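Local coordinates for dihydropteroate synthase (Clostridioides difficile, PDB 6PZ2), which catalyses the folate-pathway condensation of p-aminobenzoate with 6-hydroxymethyl-7,8-dihydropterin pyrophosphate to give dihydropteroate, the step that sulfonamide antibiotics block, at the interface of chains A and B. Residues are numbered along the deposited sequence; one frame, centred on the assembly and turned at random. Chains: chain A/B, Dihydropteroate synthase.

The interface of chains A and B. Residues chain A 190, 193, 233-234, 237, 241; chain B 236, 260-261, 264-265.
The ring of B:Tyr265 meets A:Leu237 at its edge, where the methyl A:Leu237 CD1 lies in the ring plane, while one face is backed near its rim by B:Ile264 CG2 of its own chain, 3.5 Å above the plane. A:Leu237 and B:Tyr265 approach tip to tip, with A:Leu237 CD2 3.6 Å from B:Tyr265 CE2. A tyrosine suits this margin because its CE2 edge and its hydroxyl oxygen both rest against leucine, while the hydroxyl also faces the carboxylate of A:Asp241 tip to tip; at 3.9 Å between A:Asp241 OD2 and B:Tyr265 OH, the two are neighbours without a hydrogen bond.

A:Leu237 buries more surface here than the other residues of the patch, and its forked end serves several partners. CD1 reaches the end of B:Ile264, 3.6 Å from its CD1, while CG and CD2 rest on one branch of B:Val236, CG1 lying 3.5 Å from A:Leu237 CG. That branch stands anti to the backbone N (chi1 169°); the other, B:Val236 CG2, turns to A:Ala233 CB at 3.8 Å. Alanine's small side chain lets B:Val236 and B:Met260 come close to helix 228-240 of chain A. B:Ile264, long and branched, also spans to A:Ile190, whose CD1 lies 4.0 Å from B:Ile264 CG1. The flexible thioether of B:Met260, bent at chi2 (62°) and chi3, carries its CE methyl to the same A:Ile190 CD1.

The contact is thus essentially apolar. The C-terminal helix 251-265 of chain B packs against helices 186-195 and 228-240 of chain A, outer helices of the TIM barrel, and helix 228-240 of chain B joins through B:Val236. The two-fold repeats the arrangement with chains exchanged, consistent with the dimer typical of this family.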
# COMPACT_ATOMS: atom_id res chain seq x y z
N ILE A 190 -14.69 -7.32 1.52
CA ILE A 190 -13.45 -7.74 2.24
C ILE A 190 -13.03 -9.15 1.80
O ILE A 190 -11.86 -9.45 1.44
CB ILE A 190 -13.65 -7.62 3.76
CG1 ILE A 190 -13.72 -6.16 4.19
CG2 ILE A 190 -12.59 -8.39 4.55
CD1 ILE A 190 -12.51 -5.35 3.85
N LEU A 193 -11.66 -9.20 -1.78
CA LEU A 193 -10.31 -8.63 -1.79
C LEU A 193 -9.31 -9.65 -1.24
O LEU A 193 -8.26 -9.88 -1.86
CB LEU A 193 -10.31 -7.34 -0.97
CG LEU A 193 -10.99 -6.14 -1.61
CD1 LEU A 193 -11.06 -4.97 -0.65
CD2 LEU A 193 -10.26 -5.71 -2.88
N ALA A 233 -3.60 0.72 -0.32
CA ALA A 233 -3.44 -0.61 0.22
C ALA A 233 -4.06 -1.65 -0.72
O ALA A 233 -3.44 -2.70 -0.99
CB ALA A 233 -4.04 -0.69 1.61
N THR A 234 -5.26 -1.36 -1.23
CA THR A 234 -5.94 -2.35 -2.09
C THR A 234 -5.24 -2.45 -3.46
O THR A 234 -5.17 -3.53 -4.05
CB THR A 234 -7.42 -2.01 -2.27
OG1 THR A 234 -7.50 -0.77 -2.96
CG2 THR A 234 -8.15 -1.88 -0.94
N LEU A 237 -2.14 -4.84 -2.63
CA LEU A 237 -2.58 -6.20 -2.40
C LEU A 237 -3.13 -6.81 -3.70
O LEU A 237 -2.91 -8.00 -3.98
CB LEU A 237 -3.65 -6.20 -1.30
CG LEU A 237 -3.14 -5.73 0.07
CD1 LEU A 237 -4.27 -5.51 1.05
CD2 LEU A 237 -2.15 -6.73 0.64
N ASP A 241 -2.00 -10.11 -5.80
CA ASP A 241 -2.98 -11.14 -6.12
C ASP A 241 -3.21 -11.33 -7.63
O ASP A 241 -4.02 -12.15 -8.02
CB ASP A 241 -4.28 -10.78 -5.40
CG ASP A 241 -4.20 -11.08 -3.91
OD1 ASP A 241 -3.62 -12.14 -3.60
OD2 ASP A 241 -4.73 -10.28 -3.09
N VAL B 236 2.19 -2.47 3.68
CA VAL B 236 0.98 -3.27 3.36
C VAL B 236 1.35 -4.73 3.10
O VAL B 236 0.74 -5.67 3.63
CB VAL B 236 0.22 -2.63 2.17
CG1 VAL B 236 -0.88 -3.52 1.60
CG2 VAL B 236 -0.38 -1.31 2.60
N MET B 260 -6.38 -0.71 6.84
CA MET B 260 -7.07 -1.26 5.70
C MET B 260 -6.57 -2.68 5.50
O MET B 260 -7.36 -3.60 5.35
CB MET B 260 -6.86 -0.40 4.44
CG MET B 260 -7.78 -0.80 3.28
SD MET B 260 -9.55 -0.58 3.72
CE MET B 260 -10.27 -2.02 2.94
N THR B 261 -5.26 -2.88 5.61
CA THR B 261 -4.71 -4.20 5.46
C THR B 261 -5.15 -5.11 6.61
O THR B 261 -5.47 -6.30 6.40
CB THR B 261 -3.18 -4.12 5.36
OG1 THR B 261 -2.79 -3.07 4.46
CG2 THR B 261 -2.60 -5.44 4.93
N ILE B 264 -8.52 -6.63 6.04
CA ILE B 264 -8.58 -7.70 5.04
C ILE B 264 -7.97 -9.01 5.57
O ILE B 264 -8.50 -10.07 5.27
CB ILE B 264 -7.88 -7.23 3.75
CG1 ILE B 264 -8.58 -6.01 3.13
CG2 ILE B 264 -7.73 -8.36 2.74
CD1 ILE B 264 -7.74 -5.30 2.08
N TYR B 265 -6.87 -9.01 6.31
CA TYR B 265 -6.19 -10.27 6.65
C TYR B 265 -6.29 -10.67 8.12
O TYR B 265 -5.95 -11.79 8.44
CB TYR B 265 -4.70 -10.18 6.33
CG TYR B 265 -4.51 -10.05 4.85
CD1 TYR B 265 -4.68 -11.14 4.02
CD2 TYR B 265 -4.33 -8.81 4.28
CE1 TYR B 265 -4.59 -11.02 2.64
CE2 TYR B 265 -4.25 -8.67 2.91
CZ TYR B 265 -4.38 -9.77 2.09
OH TYR B 265 -4.25 -9.63 0.74